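Local coordinates for protein hydrolase, isochorismatase family (Pseudomonas putida, PDB 4L08) that hydrolyses the amide of maleamate, probably giving maleate and ammonia, as a maleamate amidase of the isochorismatase family, at residues A23-D28 against D137-T142; F63-T68 against P109-V114; G143-G148 against C171-K176; P167-A172 against V193-D198. The protein carries 1 engineered substitution. All coordinates share one frame; numbering follows the deposited sequence.

Interaction 1 of 4, residues A23-D28 against D137-T142; sequences AIIVVD and DTVVVT. With MAE (maleic acid), chain I.
Residues 23-27 and 138-142 run as neighbouring parallel strands, their axes 25° apart and 4.7 Å at closest approach, with Ala23, Ile24, Ile25 and Val26 opposite Val139, Val140, Val141 and Thr142. Five backbone hydrogen bonds join them, from Ala23 N to Thr138 O (3.0 Å) at one end to Val27 N and Thr142 O (2.7 Å) at the other.

On the face carrying Ile24 and Val140, Thr142 has the largest share of the contact. Its OG1 sits between the backbone N and the carbonyl carbon (chi1 59°), which turns the hydroxyl back over the neighbouring strand. From there it donates to Ile25 O at 3.2 Å, reaching that oxygen from above the carbonyl plane, while Thr142 N holds the same oxygen at 3.0 Å. Thr142 CG2 meets the end of Ile24, 3.6 Å from CD1, the two side chains crossing at about a right angle. A valine here would probably leave Ile25 O with the backbone bond alone and put a methyl where the hydroxyl donated.

On the other face the side chains that meet are all aliphatic. Ile25 CD1 reaches across to Val139 CB at 3.7 Å, and Val27 CG2 lies 3.8 Å from Val141 CG1. Just past the strand, Asp28 belongs to the maleate pocket and makes a salt bridge with Lys116.

These are the two middle strands of a Rossmann-like parallel sheet: Val27 and Val139 pack on helix 146-159, Ile24, Val26 and Thr142 on helix 45-60 across the sheet, and the pair is flanked by strands 65-70 and 163-172.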
# COMPACT_ATOMS: atom_id res chain seq x y z
N ALA A 23 -12.75 5.33 15.18
CA ALA A 23 -13.64 4.66 14.24
C ALA A 23 -13.05 3.29 13.96
O ALA A 23 -11.83 3.13 13.94
CB ALA A 23 -13.76 5.46 12.96
N ILE A 24 -13.91 2.31 13.75
CA ILE A 24 -13.44 0.97 13.42
C ILE A 24 -13.74 0.65 11.96
O ILE A 24 -14.87 0.82 11.50
CB ILE A 24 -13.95 -0.11 14.41
CG1 ILE A 24 -14.07 -1.48 13.74
CG2 ILE A 24 -15.27 0.28 15.03
CD1 ILE A 24 -12.77 -2.25 13.67
N ILE A 25 -12.70 0.23 11.24
CA ILE A 25 -12.82 -0.15 9.84
C ILE A 25 -12.64 -1.65 9.69
O ILE A 25 -11.58 -2.19 9.99
CB ILE A 25 -11.78 0.57 8.96
CG1 ILE A 25 -11.86 2.09 9.17
CG2 ILE A 25 -11.98 0.20 7.49
CD1 ILE A 25 -10.62 2.82 8.71
N VAL A 26 -13.69 -2.31 9.22
CA VAL A 26 -13.66 -3.75 9.00
C VAL A 26 -13.43 -4.02 7.51
O VAL A 26 -14.31 -3.77 6.68
CB VAL A 26 -14.94 -4.44 9.50
CG1 VAL A 26 -14.79 -5.95 9.48
CG2 VAL A 26 -15.28 -3.97 10.91
N VAL A 27 -12.25 -4.53 7.19
CA VAL A 27 -11.82 -4.66 5.80
C VAL A 27 -12.11 -6.04 5.21
O VAL A 27 -11.57 -7.05 5.67
CB VAL A 27 -10.33 -4.31 5.62
CG1 VAL A 27 -10.00 -4.17 4.14
CG2 VAL A 27 -9.98 -3.02 6.34
N ASP A 28 -12.97 -6.05 4.19
CA ASP A 28 -13.25 -7.25 3.39
C ASP A 28 -13.48 -8.53 4.18
O ASP A 28 -12.90 -9.58 3.88
CB ASP A 28 -12.15 -7.47 2.34
CG ASP A 28 -12.09 -6.36 1.30
OD1 ASP A 28 -13.15 -5.84 0.89
OD2 ASP A 28 -10.96 -6.01 0.88
N ASP A 137 -10.07 10.89 14.46
CA ASP A 137 -8.62 11.10 14.56
C ASP A 137 -7.83 9.79 14.59
O ASP A 137 -6.64 9.77 14.25
CB ASP A 137 -8.26 12.00 15.76
CG ASP A 137 -8.83 11.49 17.09
OD1 ASP A 137 -9.02 10.27 17.26
OD2 ASP A 137 -9.09 12.34 17.97
N THR A 138 -8.48 8.71 15.00
CA THR A 138 -7.83 7.41 15.14
C THR A 138 -8.72 6.32 14.54
O THR A 138 -9.92 6.29 14.79
CB THR A 138 -7.54 7.08 16.61
OG1 THR A 138 -6.85 8.18 17.22
CG2 THR A 138 -6.67 5.83 16.73
N VAL A 139 -8.12 5.44 13.75
CA VAL A 139 -8.84 4.31 13.18
C VAL A 139 -8.23 2.99 13.63
O VAL A 139 -7.01 2.83 13.63
CB VAL A 139 -8.90 4.36 11.63
CG1 VAL A 139 -9.80 5.50 11.16
CG2 VAL A 139 -7.51 4.48 11.01
N VAL A 140 -9.09 2.06 14.04
CA VAL A 140 -8.65 0.70 14.30
C VAL A 140 -9.04 -0.17 13.10
O VAL A 140 -10.22 -0.30 12.77
CB VAL A 140 -9.13 0.14 15.68
CG1 VAL A 140 -10.37 0.89 16.18
CG2 VAL A 140 -9.37 -1.37 15.64
N VAL A 141 -8.02 -0.71 12.43
CA VAL A 141 -8.19 -1.47 11.20
C VAL A 141 -8.19 -2.96 11.51
O VAL A 141 -7.29 -3.47 12.18
CB VAL A 141 -7.11 -1.13 10.15
CG1 VAL A 141 -7.35 -1.89 8.85
CG2 VAL A 141 -7.06 0.37 9.89
N THR A 142 -9.22 -3.65 11.03
CA THR A 142 -9.39 -5.09 11.19
C THR A 142 -9.74 -5.67 9.82
O THR A 142 -10.18 -4.94 8.94
CB THR A 142 -10.54 -5.41 12.17
OG1 THR A 142 -11.77 -4.85 11.68
CG2 THR A 142 -10.25 -4.85 13.56
C1 MAE I . -5.75 -9.17 -1.52
O1 MAE I . -5.46 -10.23 -0.91
O2 MAE I . -4.91 -8.25 -1.72
C2 MAE I . -7.12 -8.98 -2.04
C3 MAE I . -8.19 -8.74 -1.28
C4 MAE I . -8.18 -8.63 0.20
O3 MAE I . -7.12 -8.66 0.85
O4 MAE I . -9.29 -8.49 0.78

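Interaction 2 of 4, residues F63-T68 against P109-V114; sequences FPVIFT and PNDVVV
Asp111 OD2 comes up to the edge of the Phe67 ring, 3.4 Å from CE1 and close to the ring plane, while Arg59 holds the same oxygen in a salt bridge and Gln108 N donates to it as well. Ring and carboxylate planes are only 27° apart, and Asp111 CB adds a contact of 3.8 Å to CE1. Phe67 keeps CG anti to its carbonyl carbon (chi1 -65°), which sends the ring back along the strand toward Asp111.

The backbones run parallel through two hydrogen bonds, Phe67 N to Val112 O at 2.9 Å and Val114 N to Phe67 O at 2.8 Å. On the opposite face Ile66 CG2 meets Val114 CG1 at 3.6 Å, and the other methyl of that valine, CG2, lies alongside Thr68 CG2. Thr68 OG1 is instead bonded to Ser121.

Without the ring, an alanine at Phe67 would probably open a gap beside Ile101, Thr105 and Ile107 and leave Asp111 CB and OD2 without their aromatic neighbour. Strand 112-116 is the outermost of the sheet on this side, and the chemistry follows: hydrocarbon packing where helix 127-133 covers it, and, at Asp111, a carboxylate matched in charge by arginine and brushed by the aromatic edge.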
# COMPACT_ATOMS: atom_id res chain seq x y z
N PHE A 63 -19.41 5.18 18.36
CA PHE A 63 -18.31 5.40 17.42
C PHE A 63 -18.66 4.78 16.07
O PHE A 63 -19.34 3.74 16.02
CB PHE A 63 -17.01 4.80 17.96
CG PHE A 63 -16.59 5.33 19.30
CD1 PHE A 63 -16.71 6.69 19.60
CD2 PHE A 63 -16.06 4.48 20.26
CE1 PHE A 63 -16.32 7.18 20.84
CE2 PHE A 63 -15.66 4.96 21.50
CZ PHE A 63 -15.80 6.31 21.79
N PRO A 64 -18.24 5.43 14.97
CA PRO A 64 -18.55 4.90 13.63
C PRO A 64 -17.92 3.54 13.36
O PRO A 64 -16.73 3.33 13.62
CB PRO A 64 -17.99 5.97 12.68
CG PRO A 64 -17.11 6.84 13.51
CD PRO A 64 -17.64 6.77 14.91
N VAL A 65 -18.73 2.62 12.85
CA VAL A 65 -18.26 1.31 12.43
C VAL A 65 -18.52 1.19 10.93
O VAL A 65 -19.67 1.22 10.48
CB VAL A 65 -18.98 0.16 13.18
CG1 VAL A 65 -18.49 -1.19 12.70
CG2 VAL A 65 -18.80 0.30 14.69
N ILE A 66 -17.45 1.06 10.16
CA ILE A 66 -17.55 1.02 8.71
C ILE A 66 -16.95 -0.27 8.16
O ILE A 66 -15.80 -0.60 8.44
CB ILE A 66 -16.88 2.27 8.08
CG1 ILE A 66 -17.53 3.55 8.62
CG2 ILE A 66 -16.98 2.23 6.56
CD1 ILE A 66 -16.61 4.75 8.64
N PHE A 67 -17.77 -1.00 7.40
CA PHE A 67 -17.34 -2.22 6.73
C PHE A 67 -17.01 -1.90 5.28
O PHE A 67 -17.62 -1.01 4.68
CB PHE A 67 -18.46 -3.26 6.77
CG PHE A 67 -18.80 -3.75 8.15
CD1 PHE A 67 -19.66 -3.03 8.97
CD2 PHE A 67 -18.27 -4.94 8.62
CE1 PHE A 67 -19.98 -3.48 10.24
CE2 PHE A 67 -18.58 -5.40 9.89
CZ PHE A 67 -19.44 -4.67 10.70
N THR A 68 -16.06 -2.64 4.71
CA THR A 68 -15.72 -2.48 3.29
C THR A 68 -15.77 -3.82 2.56
O THR A 68 -15.36 -4.84 3.10
CB THR A 68 -14.32 -1.87 3.09
OG1 THR A 68 -13.34 -2.71 3.70
CG2 THR A 68 -14.23 -0.49 3.71
N PRO A 109 -27.86 -3.59 10.23
CA PRO A 109 -28.39 -2.87 9.06
C PRO A 109 -27.99 -1.39 8.96
O PRO A 109 -27.80 -0.89 7.85
CB PRO A 109 -29.90 -3.00 9.25
CG PRO A 109 -30.07 -4.32 9.90
CD PRO A 109 -28.88 -4.49 10.81
N ASN A 110 -27.86 -0.71 10.09
CA ASN A 110 -27.51 0.71 10.08
C ASN A 110 -26.00 0.99 9.94
O ASN A 110 -25.59 2.15 9.83
CB ASN A 110 -28.08 1.42 11.31
CG ASN A 110 -28.36 2.92 11.05
OD1 ASN A 110 -27.80 3.79 11.76
ND2 ASN A 110 -29.22 3.22 10.02
N ASP A 111 -25.19 -0.07 9.94
CA ASP A 111 -23.75 0.06 9.72
C ASP A 111 -23.46 0.34 8.25
O ASP A 111 -24.01 -0.31 7.36
CB ASP A 111 -23.00 -1.20 10.17
CG ASP A 111 -22.96 -1.36 11.68
OD1 ASP A 111 -23.24 -0.38 12.41
OD2 ASP A 111 -22.63 -2.48 12.15
N VAL A 112 -22.58 1.31 8.01
CA VAL A 112 -22.20 1.72 6.66
C VAL A 112 -21.31 0.67 5.99
O VAL A 112 -20.32 0.22 6.58
CB VAL A 112 -21.48 3.09 6.67
CG1 VAL A 112 -21.01 3.48 5.28
CG2 VAL A 112 -22.39 4.16 7.24
N VAL A 113 -21.67 0.29 4.77
CA VAL A 113 -20.84 -0.57 3.94
C VAL A 113 -20.32 0.26 2.76
O VAL A 113 -21.11 0.88 2.04
CB VAL A 113 -21.63 -1.78 3.40
CG1 VAL A 113 -20.76 -2.65 2.50
CG2 VAL A 113 -22.21 -2.61 4.54
N VAL A 114 -19.01 0.28 2.56
CA VAL A 114 -18.46 0.93 1.37
C VAL A 114 -17.95 -0.10 0.36
O VAL A 114 -17.27 -1.07 0.72
CB VAL A 114 -17.38 2.02 1.67
CG1 VAL A 114 -17.63 2.69 3.02
CG2 VAL A 114 -15.97 1.46 1.60

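Interaction 3 of 4, residues G143-G148 against C171-K176; sequences GATTSG and CADRAK. With MAE (maleic acid), chain I.
Asp173, Thr146 and Thr145 bury the most surface at the C-terminal ends of the two strands of the beta-alpha-beta crossover (strand 138-144, helix 146-159, strand 163-172), with the maleate beside them.

Asp173 turns its carboxylate onto the start of the helix. Its OD2 takes two donors from one residue: Ser147 OG at 2.6 Å on the syn lone pair, and Ser147 N at 2.9 Å from above the carboxylate plane. The other oxygen, OD1, accepts from Arg174 N, which fixes the rotation of the group. A carboxylate here faces the N-terminal end of helix 146-159, a setting likely to stabilise its negative charge. Lys189 of the second subunit reaches Ser147 OG through a weak bond.

Thr146, in the first turn of the helix, packs its CG2 against Asp173 CB, 3.4 Å away, the side chains crossing at about a right angle, and its CB rests 3.8 Å from Cys171 CB. Thr146 N donates to Ala172 O, next to the strand bond from Ala172 N to Gly143 O.

Thr145, the N-cap residue, follows a cis peptide bond, and its backbone N gives a straight hydrogen bond to maleate O3 (2.9 Å, 171°). Its CB lies 3.4 Å from Asp173 OD1, the two side chains crossing obliquely. The engineered Ala149 also donates its N to the ligand, an arrangement consistent with the oxyanion hole of this family. Arg174, whose NH2 is bonded to Thr40 O, bends at chi3 (74°) to bring its guanidinium over Thr145 CG2; its NH1 makes only a weak bond to maleate O1, 3.5 Å away and at the edge of the guanidinium plane.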
# COMPACT_ATOMS: atom_id res chain seq x y z
N GLY A 143 -9.57 -6.98 9.65
CA GLY A 143 -10.08 -7.63 8.45
C GLY A 143 -9.19 -8.65 7.76
O GLY A 143 -8.35 -9.29 8.39
N ALA A 144 -9.40 -8.80 6.45
CA ALA A 144 -8.66 -9.73 5.62
C ALA A 144 -8.46 -9.14 4.22
O ALA A 144 -9.34 -8.45 3.71
CB ALA A 144 -9.41 -11.06 5.54
N THR A 145 -7.31 -9.39 3.60
CA THR A 145 -6.20 -10.13 4.21
C THR A 145 -5.14 -9.16 4.71
O THR A 145 -5.01 -8.04 4.19
CB THR A 145 -5.57 -11.14 3.23
OG1 THR A 145 -4.98 -10.44 2.12
CG2 THR A 145 -6.61 -12.11 2.70
N THR A 146 -4.38 -9.58 5.72
CA THR A 146 -3.40 -8.72 6.38
C THR A 146 -2.27 -8.26 5.46
O THR A 146 -1.83 -7.11 5.56
CB THR A 146 -2.88 -9.34 7.70
OG1 THR A 146 -1.45 -9.22 7.78
CG2 THR A 146 -3.25 -10.79 7.80
N SER A 147 -1.83 -9.14 4.57
CA SER A 147 -0.81 -8.76 3.58
C SER A 147 -1.43 -8.10 2.35
O SER A 147 -0.71 -7.58 1.48
CB SER A 147 0.04 -9.97 3.18
OG SER A 147 -0.73 -10.96 2.52
N GLY A 148 -2.76 -8.12 2.27
CA GLY A 148 -3.47 -7.54 1.14
C GLY A 148 -4.17 -6.24 1.46
O GLY A 148 -3.53 -5.19 1.60
N CYS A 171 -6.83 -9.85 12.41
CA CYS A 171 -6.35 -9.95 11.03
C CYS A 171 -6.16 -11.39 10.58
O CYS A 171 -5.52 -12.18 11.27
CB CYS A 171 -5.05 -9.17 10.86
SG CYS A 171 -5.21 -7.41 11.23
N ALA A 172 -6.72 -11.70 9.42
CA ALA A 172 -6.63 -13.03 8.85
C ALA A 172 -5.96 -12.99 7.48
O ALA A 172 -6.21 -12.08 6.69
CB ALA A 172 -8.02 -13.65 8.73
N ASP A 173 -5.10 -13.98 7.22
CA ASP A 173 -4.48 -14.14 5.91
C ASP A 173 -4.50 -15.61 5.52
O ASP A 173 -4.83 -16.48 6.34
CB ASP A 173 -3.04 -13.62 5.93
CG ASP A 173 -2.62 -12.98 4.60
OD1 ASP A 173 -3.10 -13.41 3.52
OD2 ASP A 173 -1.79 -12.05 4.63
N ARG A 174 -4.16 -15.90 4.27
CA ARG A 174 -4.16 -17.27 3.76
C ARG A 174 -2.81 -17.97 3.96
O ARG A 174 -2.70 -19.18 3.72
CB ARG A 174 -4.62 -17.32 2.30
CG ARG A 174 -3.95 -16.33 1.36
CD ARG A 174 -4.51 -16.42 -0.06
NE ARG A 174 -5.85 -15.85 -0.19
CZ ARG A 174 -6.11 -14.56 -0.43
NH1 ARG A 174 -5.12 -13.69 -0.58
NH2 ARG A 174 -7.36 -14.15 -0.53
N ALA A 175 -1.81 -17.22 4.42
CA ALA A 175 -0.46 -17.75 4.65
C ALA A 175 0.25 -17.02 5.79
O ALA A 175 0.17 -15.80 5.90
CB ALA A 175 0.36 -17.69 3.37
N LYS A 176 0.97 -17.79 6.61
CA LYS A 176 1.64 -17.26 7.81
C LYS A 176 2.77 -16.27 7.50
O LYS A 176 2.95 -15.28 8.21
CB LYS A 176 2.18 -18.42 8.65
CG LYS A 176 2.44 -18.07 10.11
CD LYS A 176 3.58 -18.92 10.67
CE LYS A 176 3.47 -19.08 12.19
NZ LYS A 176 2.39 -20.06 12.57
C1 MAE I . -5.75 -9.17 -1.52
O1 MAE I . -5.46 -10.23 -0.91
O2 MAE I . -4.91 -8.25 -1.72
C2 MAE I . -7.12 -8.98 -2.04
C3 MAE I . -8.19 -8.74 -1.28
C4 MAE I . -8.18 -8.63 0.20
O3 MAE I . -7.12 -8.66 0.85
O4 MAE I . -9.29 -8.49 0.78

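Interaction 4 of 4, residues P167-A172 against V193-D198; sequences PADCCA and VTDSDD
Val193 opens the contact with a light apolar touch, its CG1 4.2 Å from Ala168 CB, close to where helix 176-189 packs through Leu183 and Ile186.

Thr194 brings the backbone bond between the segments. Its carbonyl O accepts from Ala168 N at 2.6 Å in a nearly straight bond (171° at the hydrogen), and Pro167 CA leans on the same oxygen at 3.2 Å. Together with the backbone bond between Thr194 and Val166, the Ala168 bond pairs Pro167 with Thr194 as parallel strands.

Asp195 is the N-cap of helix 196-207. A chi1 of 52° tucks the carboxylate back over its own backbone, where OD2 accepts Asp198 N at 3.0 Å. Its CB stays behind, against Asp169 OD1, and its carbonyl carbon rests on Pro167 CB.

Ser196 carries the polar grip. Its backbone N donates to Asp169 OD1 at 2.9 Å on the anti lone pair, while OG meets that oxygen at 2.7 Å from above the carboxylate plane. One aspartate oxygen is thus held by two groups of a single residue in the first turn of the helix, and Ser196 CB also approaches Cys170 SG at 4.2 Å.

Asp197 brings a third carboxylate near those of Asp169 and Asp195, none in contact with another; their mutual repulsion is probably eased by the helix N-terminus. Asp198 makes a salt bridge with Arg18.

The whole closes the beta-alpha-beta unit of strand 163-172, helix 176-189 and strand 192-194, the last crossover in the Rossmann-like parallel sheet of this isochorismatase-family fold, and leads into its C-terminal helix.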
# COMPACT_ATOMS: atom_id res chain seq x y z
N PRO A 167 -5.23 -4.52 15.61
CA PRO A 167 -5.18 -5.69 16.47
C PRO A 167 -4.86 -6.95 15.68
O PRO A 167 -5.56 -7.25 14.70
CB PRO A 167 -6.58 -5.75 17.08
CG PRO A 167 -7.46 -4.99 16.15
CD PRO A 167 -6.61 -4.05 15.36
N ALA A 168 -3.82 -7.66 16.09
CA ALA A 168 -3.39 -8.90 15.42
C ALA A 168 -4.42 -10.01 15.59
O ALA A 168 -4.58 -10.87 14.71
CB ALA A 168 -2.03 -9.34 15.94
N ASP A 169 -5.12 -9.98 16.73
CA ASP A 169 -6.31 -10.79 16.98
C ASP A 169 -7.29 -10.78 15.81
O ASP A 169 -7.98 -11.77 15.57
CB ASP A 169 -7.05 -10.24 18.21
CG ASP A 169 -6.70 -10.97 19.49
OD1 ASP A 169 -6.65 -10.30 20.55
OD2 ASP A 169 -6.47 -12.20 19.45
N CYS A 170 -7.35 -9.65 15.11
CA CYS A 170 -8.44 -9.37 14.18
C CYS A 170 -8.07 -9.48 12.70
O CYS A 170 -8.92 -9.25 11.84
CB CYS A 170 -9.01 -7.98 14.48
SG CYS A 170 -9.72 -7.83 16.13
N CYS A 171 -6.83 -9.85 12.41
CA CYS A 171 -6.35 -9.95 11.03
C CYS A 171 -6.16 -11.39 10.58
O CYS A 171 -5.52 -12.18 11.27
CB CYS A 171 -5.05 -9.17 10.86
SG CYS A 171 -5.21 -7.41 11.23
N ALA A 172 -6.72 -11.70 9.42
CA ALA A 172 -6.63 -13.03 8.85
C ALA A 172 -5.96 -12.99 7.48
O ALA A 172 -6.21 -12.08 6.69
CB ALA A 172 -8.02 -13.65 8.73
N VAL A 193 0.68 -2.16 16.21
CA VAL A 193 0.12 -3.50 16.24
C VAL A 193 -0.09 -3.91 17.69
O VAL A 193 0.83 -3.85 18.51
CB VAL A 193 1.02 -4.52 15.50
CG1 VAL A 193 0.38 -5.90 15.50
CG2 VAL A 193 1.29 -4.08 14.08
N THR A 194 -1.32 -4.33 18.00
CA THR A 194 -1.69 -4.79 19.34
C THR A 194 -2.63 -5.98 19.23
O THR A 194 -2.66 -6.68 18.21
CB THR A 194 -2.36 -3.67 20.18
OG1 THR A 194 -2.95 -2.67 19.28
CG2 THR A 194 -1.30 -3.01 21.10
N ASP A 195 -3.40 -6.22 20.29
CA ASP A 195 -4.44 -7.23 20.28
C ASP A 195 -5.80 -6.60 20.56
O ASP A 195 -5.90 -5.40 20.87
CB ASP A 195 -4.12 -8.37 21.27
CG ASP A 195 -3.81 -7.86 22.69
OD1 ASP A 195 -3.04 -8.55 23.39
OD2 ASP A 195 -4.34 -6.80 23.11
N SER A 196 -6.86 -7.40 20.44
CA SER A 196 -8.20 -6.91 20.71
C SER A 196 -8.36 -6.48 22.17
O SER A 196 -9.00 -5.45 22.45
CB SER A 196 -9.27 -7.93 20.31
OG SER A 196 -9.03 -9.19 20.91
N ASP A 197 -7.76 -7.23 23.10
CA ASP A 197 -7.82 -6.90 24.53
C ASP A 197 -7.41 -5.47 24.88
O ASP A 197 -7.95 -4.88 25.81
CB ASP A 197 -6.99 -7.89 25.36
CG ASP A 197 -7.77 -9.13 25.76
OD1 ASP A 197 -9.02 -9.16 25.60
OD2 ASP A 197 -7.12 -10.10 26.25
N ASP A 198 -6.45 -4.91 24.13
CA ASP A 198 -6.00 -3.54 24.34
C ASP A 198 -7.00 -2.50 23.83
O ASP A 198 -7.23 -1.48 24.48
CB ASP A 198 -4.63 -3.31 23.69
CG ASP A 198 -4.16 -1.86 23.81
OD1 ASP A 198 -4.31 -1.25 24.89
OD2 ASP A 198 -3.62 -1.33 22.81

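Overall arrangement
All four contacts belong to one parallel sheet, at different depths. Interaction 1 is the buried middle, where hydrocarbon packing and a regular set of backbone bonds do the work. Interaction 2 lies next to it through strands 22-27 and 65-70, at one border of the sheet, and interaction 4 lies at the other, partly buried; their centres are about 19 Å apart, Asp111 pairing with arginine in one, Ser196 gripping Asp169 in the other. Interaction 3 continues strand 138-144 from interaction 1 and shares Cys171 and Ala172 with interaction 4. It sits at the strand ends, where polar groups gather: with Asp28 of interaction 1 it supplies part of the maleate pocket, and it alone meets the second subunit.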